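Local coordinates for protein possible adhesin (Caldicellulosiruptor kronotskyensis, PDB 4WA0) that probably mediates attachment of this extremely thermophilic bacterium to cellulose, as the beta-helical C-terminal domain of a tapirin adhesin, at residues G35-D40 and D48-K53; G54-N59 and N75-E80; A11-G16 and S30-G35; G41-N46 and N69-R74; G312-L317 and L333-Q338. All blocks are in the same frame, centred on the assembly; numbering follows the deposited sequence.

Contact 1 (G35-D40 and D48-K53); sequences GDLTID and DNLISK
Leu-37 lays its CB and its CD1 methyl, in one of two modelled conformers, over the side chain and backbone of strand 50-52. Its CB rests 3.7 Å from Ser-52 CB, and CD1 reaches the backbone at Ile-51 O, 3.5 Å away. This is the inside of a beta-helix: strands 37-39 and 50-52 belong to two different faces of it, and their directions diverge by 130° as the chain wraps round a shared core. With axes 8.6 Å apart, the two strands meet through side chains instead of pairing their backbones.

The leucine pair illustrates how such a core is filled. Leu-50 CG stands anti to the backbone N, and its CD1 methyl meets Leu-37 CD1 at 4.1 Å. The other branch, CD2, lies 4.4 Å from Ile-39 CD1, a looser touch on the next inward side chain of strand 37-39. Further covering comes from outside the pair, since Leu-50 also touches Val-31 and Met-56, and Ile-39 touches Ile-58, so Leu-50 packs against the coils before and after, and Ile-39 against the one after.

Towards Gly-35 the contact becomes polar. The Ser-52 hydroxyl is buried yet well used: its OG accepts from Gly-54 N, has a weak bond to Glu-55 O, and donates across the contact to the loop residue Gly-35, just before strand 37-39. That crossing bond runs from Ser-52 OG to Gly-35 O over 2.9 Å, arriving at 144° to the C=O bond and tilted 26° from the carbonyl plane.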
# COMPACT_ATOMS: atom_id res chain seq x y z
N GLY A 35 -5.77 -9.98 -1.77
CA GLY A 35 -7.11 -9.58 -2.13
C GLY A 35 -7.30 -8.10 -2.06
O GLY A 35 -6.29 -7.32 -2.23
N ASP A 36 -8.55 -7.69 -1.82
CA ASP A 36 -8.82 -6.25 -1.71
C ASP A 36 -8.07 -5.61 -0.53
O ASP A 36 -8.10 -6.13 0.62
CB ASP A 36 -10.35 -6.01 -1.55
CG ASP A 36 -11.18 -6.48 -2.77
OD1 ASP A 36 -10.59 -6.68 -3.88
OD2 ASP A 36 -12.43 -6.64 -2.57
N LEU A 37 -7.43 -4.48 -0.80
CA LEU A 37 -6.64 -3.71 0.21
C LEU A 37 -7.34 -2.39 0.56
O LEU A 37 -7.42 -1.48 -0.29
CB LEU A 37 -5.26 -3.47 -0.36
CG LEU A 37 -4.08 -3.36 0.61
CD1 LEU A 37 -2.70 -3.41 -0.08
CD2 LEU A 37 -4.24 -2.08 1.45
N THR A 38 -7.86 -2.28 1.81
CA THR A 38 -8.58 -1.15 2.30
C THR A 38 -7.75 -0.49 3.36
O THR A 38 -7.45 -1.07 4.43
CB THR A 38 -9.95 -1.56 2.83
OG1 THR A 38 -10.68 -2.19 1.73
CG2 THR A 38 -10.65 -0.35 3.25
N ILE A 39 -7.32 0.70 2.99
CA ILE A 39 -6.46 1.53 3.86
C ILE A 39 -7.34 2.51 4.59
O ILE A 39 -7.93 3.47 4.00
CB ILE A 39 -5.39 2.25 3.03
CG1 ILE A 39 -4.49 1.25 2.30
CG2 ILE A 39 -4.56 3.16 3.95
CD1 ILE A 39 -3.38 1.87 1.43
N ASP A 40 -7.39 2.33 5.91
CA ASP A 40 -8.21 3.25 6.72
C ASP A 40 -7.49 4.57 6.96
O ASP A 40 -6.26 4.74 6.73
CB ASP A 40 -8.64 2.61 8.06
CG ASP A 40 -10.08 3.05 8.47
OD1 ASP A 40 -10.66 4.19 8.03
OD2 ASP A 40 -10.60 2.28 9.32
N ASP A 48 8.70 0.56 0.29
CA ASP A 48 9.23 0.30 -1.02
C ASP A 48 8.17 -0.07 -2.02
O ASP A 48 8.20 0.44 -3.14
CB ASP A 48 10.21 -0.88 -0.98
CG ASP A 48 11.48 -0.59 -0.17
OD1 ASP A 48 12.05 0.50 -0.29
OD2 ASP A 48 11.98 -1.46 0.58
N ASN A 49 7.25 -0.95 -1.69
CA ASN A 49 6.24 -1.32 -2.65
C ASN A 49 4.91 -1.46 -1.89
O ASN A 49 4.94 -1.86 -0.71
CB ASN A 49 6.55 -2.65 -3.24
CG ASN A 49 7.87 -2.68 -4.00
OD1 ASN A 49 7.96 -2.21 -5.14
ND2 ASN A 49 8.90 -3.20 -3.35
N LEU A 50 3.81 -1.25 -2.60
CA LEU A 50 2.45 -1.41 -2.05
C LEU A 50 1.60 -2.16 -3.08
O LEU A 50 1.35 -1.63 -4.19
CB LEU A 50 1.86 -0.03 -1.77
CG LEU A 50 0.43 0.13 -1.30
CD1 LEU A 50 0.27 -0.60 0.01
CD2 LEU A 50 0.07 1.58 -1.23
N ILE A 51 1.27 -3.41 -2.78
CA ILE A 51 0.66 -4.32 -3.76
C ILE A 51 -0.68 -4.81 -3.32
O ILE A 51 -0.75 -5.42 -2.24
CB ILE A 51 1.60 -5.51 -4.05
CG1 ILE A 51 2.91 -4.96 -4.56
CG2 ILE A 51 0.99 -6.55 -5.02
CD1 ILE A 51 4.05 -5.92 -4.52
N SER A 52 -1.68 -4.61 -4.19
CA SER A 52 -2.97 -5.24 -4.02
C SER A 52 -3.38 -6.06 -5.24
O SER A 52 -3.42 -5.53 -6.34
CB SER A 52 -4.06 -4.26 -3.75
OG SER A 52 -5.33 -4.92 -3.65
N LYS A 53 -3.65 -7.33 -5.03
CA LYS A 53 -4.20 -8.22 -6.11
C LYS A 53 -5.71 -8.19 -6.17
O LYS A 53 -6.35 -9.06 -6.67
CB LYS A 53 -3.66 -9.62 -5.98
CG LYS A 53 -2.14 -9.67 -6.16
CD LYS A 53 -1.68 -10.97 -6.84
CE LYS A 53 -0.28 -10.89 -7.44
NZ LYS A 53 0.18 -12.25 -7.81

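Contact 2 (G54-N59 and N75-E80); sequences GEMVIN and NIIYVE
Gly-54 opens the contact with its backbone: its carbonyl O lies against Val-79 CG1 at 3.6 Å, while Glu-80 CB packs 3.8 Å from Gly-54 N. Glu-55 follows with its CB directed away from segment 75-80, and its carboxylate oxygen OE1 accepts from Ser-82 N, beyond the second strand.

Met-56, present as selenomethionine, is the main side chain from this segment. CG is anti to the backbone N (chi1 -178°), and a bend at chi3 (-63°) turns the terminal methyl CE. Met-56 and Val-79 cross at about a right angle, and the valine touches the longer chain at several points. At the base, Val-79 CG1 is 3.9 Å from Met-56 CB; farther out, Val-79 CG2 faces SE and comes within 3.7 Å of Met-56 CE. Met-56 CE also reaches Ile-77 CG2 at 4.2 Å, and Met-56 CE lies 4.0 Å from the backbone oxygen Tyr-78 O. One flexible side chain thus bridges alternate inward residues of the facing strand, an example of how the core of a beta-helix is filled where strands 56-58 and 76-79 of two sheets run at 114° to each other. The side chains that meet each other here, Met-56 with Ile-77 and Val-79, are apolar.

Beyond Met-56, Ile-58 turns to the third sheet, touching Thr-93 and Ile-95, and Ile-77 is backed by Ile-95 and Ala-97 of the same strand 93-97. Met-56 also rests on Leu-83 of strand 83-85, while outside the coil Ile-76 and Tyr-78 lie against helix 217-224.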
# COMPACT_ATOMS: atom_id res chain seq x y z
N GLY A 54 -6.28 -7.08 -5.80
CA GLY A 54 -7.72 -6.83 -5.80
C GLY A 54 -7.95 -5.35 -5.94
O GLY A 54 -7.19 -4.69 -6.68
N GLU A 55 -9.02 -4.85 -5.33
CA GLU A 55 -9.38 -3.48 -5.33
C GLU A 55 -8.49 -2.79 -4.26
O GLU A 55 -8.21 -3.43 -3.26
CB GLU A 55 -10.80 -3.35 -4.83
CG GLU A 55 -11.85 -4.01 -5.70
CD GLU A 55 -12.06 -3.39 -7.05
OE1 GLU A 55 -11.53 -2.30 -7.35
OE2 GLU A 55 -12.87 -3.97 -7.81
N MSE A 56 -8.06 -1.55 -4.47
CA MSE A 56 -7.43 -0.75 -3.40
C MSE A 56 -8.33 0.38 -3.15
O MSE A 56 -8.79 1.06 -4.07
CB MSE A 56 -6.08 -0.19 -3.79
CG MSE A 56 -5.37 0.60 -2.68
SE MSE A 56 -3.48 0.90 -3.17
CE MSE A 56 -2.59 -0.77 -3.29
N VAL A 57 -8.60 0.61 -1.88
CA VAL A 57 -9.43 1.74 -1.44
C VAL A 57 -8.67 2.46 -0.34
O VAL A 57 -8.20 1.79 0.62
CB VAL A 57 -10.77 1.25 -0.89
CG1 VAL A 57 -11.59 2.38 -0.28
CG2 VAL A 57 -11.58 0.59 -2.00
N ILE A 58 -8.64 3.78 -0.43
CA ILE A 58 -7.96 4.65 0.54
C ILE A 58 -9.01 5.58 1.10
O ILE A 58 -9.54 6.37 0.41
CB ILE A 58 -6.75 5.42 0.01
CG1 ILE A 58 -5.80 4.47 -0.70
CG2 ILE A 58 -6.13 6.25 1.17
CD1 ILE A 58 -4.64 5.17 -1.43
N ASN A 59 -9.31 5.41 2.37
CA ASN A 59 -10.31 6.20 3.04
C ASN A 59 -9.75 7.41 3.76
O ASN A 59 -8.59 7.48 4.06
CB ASN A 59 -11.12 5.28 3.95
CG ASN A 59 -12.08 4.38 3.07
OD1 ASN A 59 -12.75 4.88 2.16
ND2 ASN A 59 -12.13 3.18 3.35
N ASN A 75 9.18 2.46 -4.88
CA ASN A 75 9.18 1.71 -6.08
C ASN A 75 7.74 1.65 -6.64
O ASN A 75 7.29 2.61 -7.22
CB ASN A 75 9.91 0.36 -5.91
CG ASN A 75 10.07 -0.32 -7.22
OD1 ASN A 75 10.38 0.36 -8.21
ND2 ASN A 75 9.85 -1.61 -7.28
N ILE A 76 7.02 0.55 -6.43
CA ILE A 76 5.79 0.28 -7.15
C ILE A 76 4.54 0.25 -6.27
O ILE A 76 4.55 -0.34 -5.22
CB ILE A 76 5.91 -1.07 -7.92
CG1 ILE A 76 6.97 -0.96 -9.03
CG2 ILE A 76 4.55 -1.53 -8.43
CD1 ILE A 76 7.45 -2.26 -9.66
N ILE A 77 3.47 0.91 -6.72
CA ILE A 77 2.10 0.67 -6.27
C ILE A 77 1.48 -0.21 -7.40
O ILE A 77 1.36 0.26 -8.56
CB ILE A 77 1.31 1.99 -6.08
CG1 ILE A 77 1.94 2.87 -4.97
CG2 ILE A 77 -0.15 1.70 -5.72
CD1 ILE A 77 1.23 4.11 -4.64
N TYR A 78 0.99 -1.36 -7.03
CA TYR A 78 0.33 -2.24 -7.96
C TYR A 78 -1.06 -2.48 -7.51
O TYR A 78 -1.26 -2.91 -6.41
CB TYR A 78 1.11 -3.53 -8.12
CG TYR A 78 0.46 -4.59 -8.99
CD1 TYR A 78 -0.62 -5.32 -8.55
CD2 TYR A 78 0.98 -4.93 -10.22
CE1 TYR A 78 -1.19 -6.36 -9.32
CE2 TYR A 78 0.39 -5.92 -11.02
CZ TYR A 78 -0.71 -6.59 -10.56
OH TYR A 78 -1.32 -7.62 -11.24
N VAL A 79 -2.02 -2.23 -8.38
CA VAL A 79 -3.44 -2.49 -8.07
C VAL A 79 -4.01 -3.32 -9.20
O VAL A 79 -4.13 -2.85 -10.34
CB VAL A 79 -4.22 -1.20 -7.89
CG1 VAL A 79 -5.68 -1.47 -7.50
CG2 VAL A 79 -3.56 -0.31 -6.83
N GLU A 80 -4.41 -4.55 -8.90
CA GLU A 80 -4.96 -5.40 -9.97
C GLU A 80 -6.30 -4.88 -10.55
O GLU A 80 -6.55 -4.97 -11.77
CB GLU A 80 -5.08 -6.84 -9.43
CG GLU A 80 -5.63 -7.84 -10.45
CD GLU A 80 -6.08 -9.17 -9.85
OE1 GLU A 80 -5.23 -9.94 -9.40
OE2 GLU A 80 -7.31 -9.50 -9.89

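Contact 3 (A11-G16 and S30-G35); sequences AIFSKG and SVYSGG
Phe-13 and Tyr-32 lie side by side as side chains, their rings near parallel (14°) but slid so that they barely overlap. Over one face of the Phe-13 ring sits Tyr-32 CD1, displaced to the rim and 3.3 Å from Phe-13 CE2. At the edge of the Tyr-32 ring, in its plane, a water lies 2.8 Å from Tyr-32 OH and donates to Lys-15 O. Tyr-32 also meets the ring of Tyr-227 at about 40°, and Phe-13 touches Pro-7 and Thr-228, so the aromatic side of these strands is covered by other parts of the chain.

The strands are parallel and in register, successive coils of the beta-helix paired by backbone bonds such as Ser-14 N to Tyr-32 O. Away from the rings, Ile-12 and Val-31 pack inward, with Ile-12 CB 4.4 Å from Val-31 CG1.

At the turn that follows, Gly-16 O is gripped from opposite faces of its plane: Ser-14 OG donates over 2.8 Å and Ser-33 OG over 2.9 Å. Ser-33 OG in turn accepts from Gly-35 N, forming an ST turn. Gly-34 CA, meanwhile, approaches Lys-15 O to 3.1 Å, where a CB would clash with that oxygen.

Two hydroxyls share one carbonyl: Ser-14 braces its own turn, and Ser-33 ties the next coil to it, while the strands beside it are joined by backbone hydrogen bonds, with ring and aliphatic contacts on their two sides.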
# COMPACT_ATOMS: atom_id res chain seq x y z
N ALA A 11 6.73 -5.58 5.50
CA ALA A 11 6.32 -5.03 6.78
C ALA A 11 4.96 -5.64 7.17
O ALA A 11 4.69 -6.03 8.35
CB ALA A 11 6.21 -3.57 6.72
N ILE A 12 4.07 -5.68 6.16
CA ILE A 12 2.74 -6.28 6.33
C ILE A 12 2.48 -7.14 5.07
O ILE A 12 2.46 -6.62 3.95
CB ILE A 12 1.63 -5.24 6.50
CG1 ILE A 12 1.88 -4.32 7.68
CG2 ILE A 12 0.28 -5.92 6.67
CD1 ILE A 12 0.95 -3.17 7.73
N PHE A 13 2.30 -8.44 5.28
CA PHE A 13 1.95 -9.36 4.20
C PHE A 13 0.59 -9.99 4.52
O PHE A 13 0.39 -10.58 5.58
CB PHE A 13 3.02 -10.41 4.04
CG PHE A 13 2.72 -11.38 2.95
CD1 PHE A 13 1.83 -12.46 3.17
CD2 PHE A 13 3.33 -11.23 1.71
CE1 PHE A 13 1.54 -13.29 2.11
CE2 PHE A 13 3.03 -12.07 0.66
CZ PHE A 13 2.15 -13.10 0.88
N SER A 14 -0.38 -9.88 3.63
CA SER A 14 -1.67 -10.51 3.81
C SER A 14 -2.00 -11.41 2.63
O SER A 14 -2.13 -10.95 1.47
CB SER A 14 -2.73 -9.41 3.93
OG SER A 14 -4.04 -9.93 4.19
N LYS A 15 -2.22 -12.68 2.91
CA LYS A 15 -2.55 -13.68 1.84
C LYS A 15 -3.81 -13.25 1.11
O LYS A 15 -3.84 -13.32 -0.13
CB LYS A 15 -2.62 -15.11 2.33
CG LYS A 15 -3.16 -16.15 1.29
CD LYS A 15 -3.21 -17.55 1.94
CE LYS A 15 -4.59 -18.20 1.83
NZ LYS A 15 -4.85 -19.16 2.97
N GLY A 16 -4.85 -12.84 1.85
CA GLY A 16 -6.13 -12.47 1.35
C GLY A 16 -6.34 -10.96 1.56
O GLY A 16 -5.37 -10.21 1.77
N SER A 30 7.86 -3.52 2.56
CA SER A 30 6.76 -3.44 1.58
C SER A 30 5.45 -3.89 2.22
O SER A 30 5.44 -4.51 3.31
CB SER A 30 7.11 -4.30 0.40
OG SER A 30 8.17 -3.69 -0.32
N VAL A 31 4.33 -3.60 1.56
CA VAL A 31 3.02 -4.01 2.05
C VAL A 31 2.34 -4.76 0.86
O VAL A 31 2.32 -4.25 -0.29
CB VAL A 31 2.14 -2.82 2.41
CG1 VAL A 31 0.71 -3.20 2.71
CG2 VAL A 31 2.73 -2.05 3.58
N TYR A 32 1.74 -5.92 1.16
CA TYR A 32 1.08 -6.74 0.17
C TYR A 32 -0.23 -7.31 0.63
O TYR A 32 -0.32 -7.82 1.74
CB TYR A 32 2.01 -7.92 -0.19
CG TYR A 32 1.36 -9.03 -1.01
CD1 TYR A 32 0.65 -10.08 -0.43
CD2 TYR A 32 1.49 -9.03 -2.39
CE1 TYR A 32 0.06 -11.08 -1.21
CE2 TYR A 32 0.85 -10.02 -3.17
CZ TYR A 32 0.16 -11.03 -2.57
OH TYR A 32 -0.46 -12.04 -3.35
N SER A 33 -1.23 -7.24 -0.25
CA SER A 33 -2.52 -7.91 -0.01
C SER A 33 -2.85 -8.77 -1.24
O SER A 33 -2.81 -8.29 -2.36
CB SER A 33 -3.61 -6.96 0.19
OG SER A 33 -4.78 -7.77 0.38
N GLY A 34 -3.12 -10.03 -1.02
CA GLY A 34 -3.55 -10.95 -2.11
C GLY A 34 -5.02 -10.76 -2.51
O GLY A 34 -5.48 -11.31 -3.49
N GLY A 35 -5.77 -9.98 -1.77
CA GLY A 35 -7.11 -9.58 -2.13
C GLY A 35 -7.30 -8.10 -2.06
O GLY A 35 -6.29 -7.32 -2.23
O HOH W 1 -1.78 -13.98 -1.76

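Contact 4 (G41-N46 and N69-R74); sequences GGAVFN and NNIVVR
Phe-45 and Ile-71 share a first torsion, with CG (chi1 -63°) and CG1 (chi1 -68°) each anti to the carbonyl carbon; paired in register on the same face, the two side chains lie side by side. Phe-45 CD2 comes 4.2 Å from Ile-71 CG1. On the other side of the strands, Val-72 CG1 lies 3.7 Å from Asn-46 OD1.

Asn-69 places its amide across the turn before strand 44-47. Its OD1 accepts from Ala-43 N at 2.9 Å, in the carbonyl plane, and takes a weak second bond from Gly-42 N. The amide nitrogen is spent on Asn-59 O and Thr-93 OG1, so both ends of the amide are bonded, which fixes its orientation. Gly-42 has a positive phi, at which a CB would jam against the preceding carbonyl.

These are consecutive coils of a beta-helix, parallel to within 13°, with Phe-45 and Ile-71 facing its interior, where Phe-45 also touches Leu-24 and Val-26 and Ile-71 touches Ile-58. The backbone bonds alternate, Asn-70 N to Ala-43 O at 2.8 Å and then Phe-45 N to Asn-70 O.

At the outer end Asn-46 and Arg-74 cross obliquely. Asn-46 ND2 and Arg-74 NH2 are 3.0 Å apart, but both are donors and no bond joins them: the asparagine serves Glu-27 OE1, while Arg-74 NH2 goes to Asn-28 OD1 and NH1 makes a salt bridge with Asp-48.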
# COMPACT_ATOMS: atom_id res chain seq x y z
N GLY A 41 -8.30 5.55 7.38
CA GLY A 41 -7.79 6.92 7.48
C GLY A 41 -6.56 7.11 8.33
O GLY A 41 -6.42 6.50 9.38
N GLY A 42 -5.73 8.07 7.92
CA GLY A 42 -4.55 8.38 8.65
C GLY A 42 -3.33 7.52 8.42
O GLY A 42 -2.43 7.50 9.26
N ALA A 43 -3.28 6.86 7.30
CA ALA A 43 -2.12 6.04 6.89
C ALA A 43 -0.96 6.96 6.55
O ALA A 43 -1.07 7.78 5.68
CB ALA A 43 -2.46 5.15 5.73
N VAL A 44 0.18 6.69 7.18
CA VAL A 44 1.43 7.36 6.85
C VAL A 44 2.49 6.29 6.58
O VAL A 44 2.92 5.60 7.48
CB VAL A 44 1.90 8.32 7.95
CG1 VAL A 44 3.21 8.94 7.50
CG2 VAL A 44 0.93 9.42 8.20
N PHE A 45 2.83 6.11 5.30
CA PHE A 45 3.75 5.07 4.88
C PHE A 45 4.99 5.70 4.25
O PHE A 45 4.90 6.67 3.42
CB PHE A 45 3.10 4.17 3.83
CG PHE A 45 1.88 3.38 4.24
CD1 PHE A 45 1.44 3.23 5.56
CD2 PHE A 45 1.15 2.73 3.24
CE1 PHE A 45 0.32 2.49 5.86
CE2 PHE A 45 0.04 1.98 3.55
CZ PHE A 45 -0.36 1.84 4.85
N ASN A 46 6.13 5.08 4.50
CA ASN A 46 7.34 5.32 3.72
C ASN A 46 7.90 3.93 3.43
O ASN A 46 8.66 3.39 4.25
CB ASN A 46 8.31 6.15 4.51
CG ASN A 46 9.62 6.40 3.76
OD1 ASN A 46 9.63 6.62 2.53
ND2 ASN A 46 10.72 6.45 4.51
N ASN A 69 -3.70 11.16 5.01
CA ASN A 69 -2.91 10.04 4.52
C ASN A 69 -1.72 10.63 3.84
O ASN A 69 -1.86 11.57 3.00
CB ASN A 69 -3.74 9.26 3.53
CG ASN A 69 -4.99 8.68 4.14
OD1 ASN A 69 -4.97 7.99 5.17
ND2 ASN A 69 -6.15 9.02 3.53
N ASN A 70 -0.59 10.04 4.11
CA ASN A 70 0.66 10.46 3.47
C ASN A 70 1.47 9.21 3.12
O ASN A 70 2.17 8.62 3.94
CB ASN A 70 1.39 11.33 4.46
CG ASN A 70 2.58 12.02 3.86
OD1 ASN A 70 2.68 12.14 2.67
ND2 ASN A 70 3.40 12.65 4.74
N ILE A 71 1.35 8.80 1.85
CA ILE A 71 1.78 7.48 1.42
C ILE A 71 2.92 7.72 0.46
O ILE A 71 2.71 8.30 -0.60
CB ILE A 71 0.60 6.70 0.81
CG1 ILE A 71 -0.43 6.37 1.92
CG2 ILE A 71 1.10 5.48 0.08
CD1 ILE A 71 -1.72 5.90 1.40
N VAL A 72 4.11 7.25 0.82
CA VAL A 72 5.26 7.39 -0.03
C VAL A 72 5.79 6.00 -0.30
O VAL A 72 6.00 5.22 0.63
CB VAL A 72 6.37 8.26 0.63
CG1 VAL A 72 7.63 8.24 -0.17
CG2 VAL A 72 5.86 9.67 0.96
N VAL A 73 5.91 5.70 -1.60
CA VAL A 73 6.25 4.39 -2.11
C VAL A 73 7.43 4.58 -3.05
O VAL A 73 7.33 5.25 -4.09
CB VAL A 73 5.06 3.73 -2.81
CG1 VAL A 73 5.47 2.36 -3.35
CG2 VAL A 73 3.82 3.61 -1.87
N ARG A 74 8.55 3.97 -2.68
CA ARG A 74 9.81 4.22 -3.36
C ARG A 74 9.90 3.54 -4.70
O ARG A 74 10.70 3.97 -5.55
CB ARG A 74 11.00 3.81 -2.50
CG ARG A 74 11.13 4.54 -1.18
CD ARG A 74 12.27 3.87 -0.41
NE ARG A 74 12.33 4.36 0.93
CZ ARG A 74 12.24 3.63 2.04
NH1 ARG A 74 12.17 2.32 2.02
NH2 ARG A 74 12.38 4.26 3.21

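Contact 5 (G312-L317 and L333-Q338); sequences GSIISL and LTLKYQ
Leu-333 begins the contact tip to tip with Ile-314: Leu-333 CD2 and Ile-314 CD1 meet at 4.0 Å. Leu-333 and Leu-335 both direct CB toward strand 313-316, with CG anti to the backbone N. Leu-335, two residues on, sets its own CD2 at 4.0 Å from the same Ile-314 CD1, so one isoleucine methyl is shared between two alternate leucines. The other branch, Leu-335 CD1, lies over the backbone, 3.8 Å from Gly-312 O.

Lys-336 points its CB away and contributes its carbonyl: Gly-312 N donates to Lys-336 O over 2.9 Å. Tyr-337 then places CA close to Gly-312 O, a CA-H...O contact of 3.3 Å, while its ring takes Ser-313 CB at its edge, near the ring plane. The phenol hydroxyl bonds to Leu-8 O. Gln-338 closes the sequence, its N donating to Gly-312 O at 3.1 Å, so that carbonyl has both a N-H and a CA-H partner from the second segment.

Here the beta-helix turns a corner. Gly-312 still pairs in parallel with Tyr-337, but the chain bends there, and strand 313-316 leaves at 96° to strand 333-337 for another sheet, where it bonds to Ala-11 and Phe-13 of strand 10-14. With phi at 146°, a CB on Gly-312 would collide with the preceding carbonyl.

Backbone N-H and C=O groups buried at the bend are satisfied by the neighbouring coil, while Ile-314, Leu-333 and Leu-335 pack together in the angle between the sheets.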
# COMPACT_ATOMS: atom_id res chain seq x y z
N GLY A 312 9.64 -4.83 13.46
CA GLY A 312 9.42 -6.15 12.97
C GLY A 312 8.56 -6.29 11.76
O GLY A 312 8.76 -5.61 10.76
N SER A 313 7.55 -7.15 11.86
CA SER A 313 6.65 -7.36 10.75
C SER A 313 5.41 -8.10 11.21
O SER A 313 5.38 -8.72 12.30
CB SER A 313 7.38 -8.09 9.59
OG SER A 313 7.60 -9.49 9.87
N ILE A 314 4.41 -8.04 10.34
CA ILE A 314 3.07 -8.68 10.51
C ILE A 314 2.73 -9.47 9.27
O ILE A 314 2.72 -8.91 8.14
CB ILE A 314 1.95 -7.62 10.77
CG1 ILE A 314 2.27 -6.88 11.99
CG2 ILE A 314 0.59 -8.28 10.74
CD1 ILE A 314 1.41 -5.66 12.10
N ILE A 315 2.41 -10.78 9.45
CA ILE A 315 2.10 -11.68 8.35
C ILE A 315 0.82 -12.41 8.63
O ILE A 315 0.71 -13.06 9.67
CB ILE A 315 3.24 -12.69 8.12
CG1 ILE A 315 4.51 -11.94 7.76
CG2 ILE A 315 2.90 -13.68 6.98
CD1 ILE A 315 5.75 -12.75 7.83
N SER A 316 -0.14 -12.28 7.72
CA SER A 316 -1.34 -13.06 7.83
C SER A 316 -1.34 -14.06 6.70
O SER A 316 -1.06 -13.72 5.53
CB SER A 316 -2.54 -12.17 7.63
OG SER A 316 -3.68 -12.93 7.16
N LEU A 317 -1.71 -15.29 7.03
CA LEU A 317 -1.71 -16.39 6.09
C LEU A 317 -3.08 -17.02 6.07
O LEU A 317 -3.21 -18.14 5.57
CB LEU A 317 -0.63 -17.45 6.47
CG LEU A 317 0.82 -16.96 6.39
CD1 LEU A 317 1.79 -18.03 6.83
CD2 LEU A 317 1.12 -16.48 5.02
N LEU A 333 -0.87 2.50 15.31
CA LEU A 333 0.20 1.52 15.33
C LEU A 333 1.31 2.15 14.52
O LEU A 333 1.06 2.59 13.38
CB LEU A 333 -0.17 0.21 14.63
CG LEU A 333 0.98 -0.84 14.48
CD1 LEU A 333 1.42 -1.35 15.85
CD2 LEU A 333 0.52 -2.05 13.64
N THR A 334 2.52 2.13 15.06
CA THR A 334 3.72 2.46 14.32
C THR A 334 4.50 1.18 14.15
O THR A 334 4.76 0.48 15.15
CB THR A 334 4.56 3.47 15.12
OG1 THR A 334 3.88 4.73 15.10
CG2 THR A 334 5.88 3.64 14.57
N LEU A 335 4.80 0.85 12.91
CA LEU A 335 5.54 -0.35 12.52
C LEU A 335 6.79 0.03 11.71
O LEU A 335 6.70 0.52 10.57
CB LEU A 335 4.65 -1.33 11.78
CG LEU A 335 5.28 -2.58 11.12
CD1 LEU A 335 5.97 -3.45 12.18
CD2 LEU A 335 4.21 -3.36 10.35
N LYS A 336 7.95 -0.21 12.32
CA LYS A 336 9.21 -0.04 11.63
C LYS A 336 9.63 -1.42 11.19
O LYS A 336 9.95 -2.29 12.01
CB LYS A 336 10.28 0.53 12.53
CG LYS A 336 11.63 0.64 11.84
CD LYS A 336 11.86 1.99 11.24
CE LYS A 336 13.20 2.59 11.60
NZ LYS A 336 14.36 1.92 10.97
N TYR A 337 9.68 -1.60 9.90
CA TYR A 337 10.08 -2.91 9.36
C TYR A 337 11.48 -3.35 9.78
O TYR A 337 12.43 -2.56 9.70
CB TYR A 337 10.00 -2.91 7.84
CG TYR A 337 10.57 -4.19 7.24
CD1 TYR A 337 9.89 -5.38 7.35
CD2 TYR A 337 11.77 -4.19 6.57
CE1 TYR A 337 10.42 -6.54 6.80
CE2 TYR A 337 12.30 -5.35 6.04
CZ TYR A 337 11.61 -6.56 6.18
OH TYR A 337 12.11 -7.76 5.60
N GLN A 338 11.62 -4.63 10.16
CA GLN A 338 12.95 -5.22 10.31
C GLN A 338 12.88 -6.63 9.81
O GLN A 338 11.96 -7.37 10.16
CB GLN A 338 13.31 -5.33 11.79
CG GLN A 338 13.34 -4.02 12.54
CD GLN A 338 14.57 -3.19 12.15
OE1 GLN A 338 15.45 -3.63 11.38
NE2 GLN A 338 14.60 -1.96 12.63

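Contacts 3 and 4 join successive coils within one sheet through backbone hydrogen bonds, whereas contacts 1, 2 and 5 join different sheets and depend mainly on aliphatic side chains. Contact 5 combines both, its corner glycine bonding to the next coil. Contact 4 is partly buried, its outer face carrying asparagines and valines, with an arginine at the end; the other four are buried. Contacts 1 and 2 repeat one arrangement a coil apart, with strands 37-39 and 56-58 paired, and contact 3 supplies the preceding coil, sharing Gly-35 with contact 1. Serine hydroxyls mark the turns of contacts 1 and 3; in contact 2 Val-79 meets the Gly-54 carbonyl where contact 1 has Ser-52.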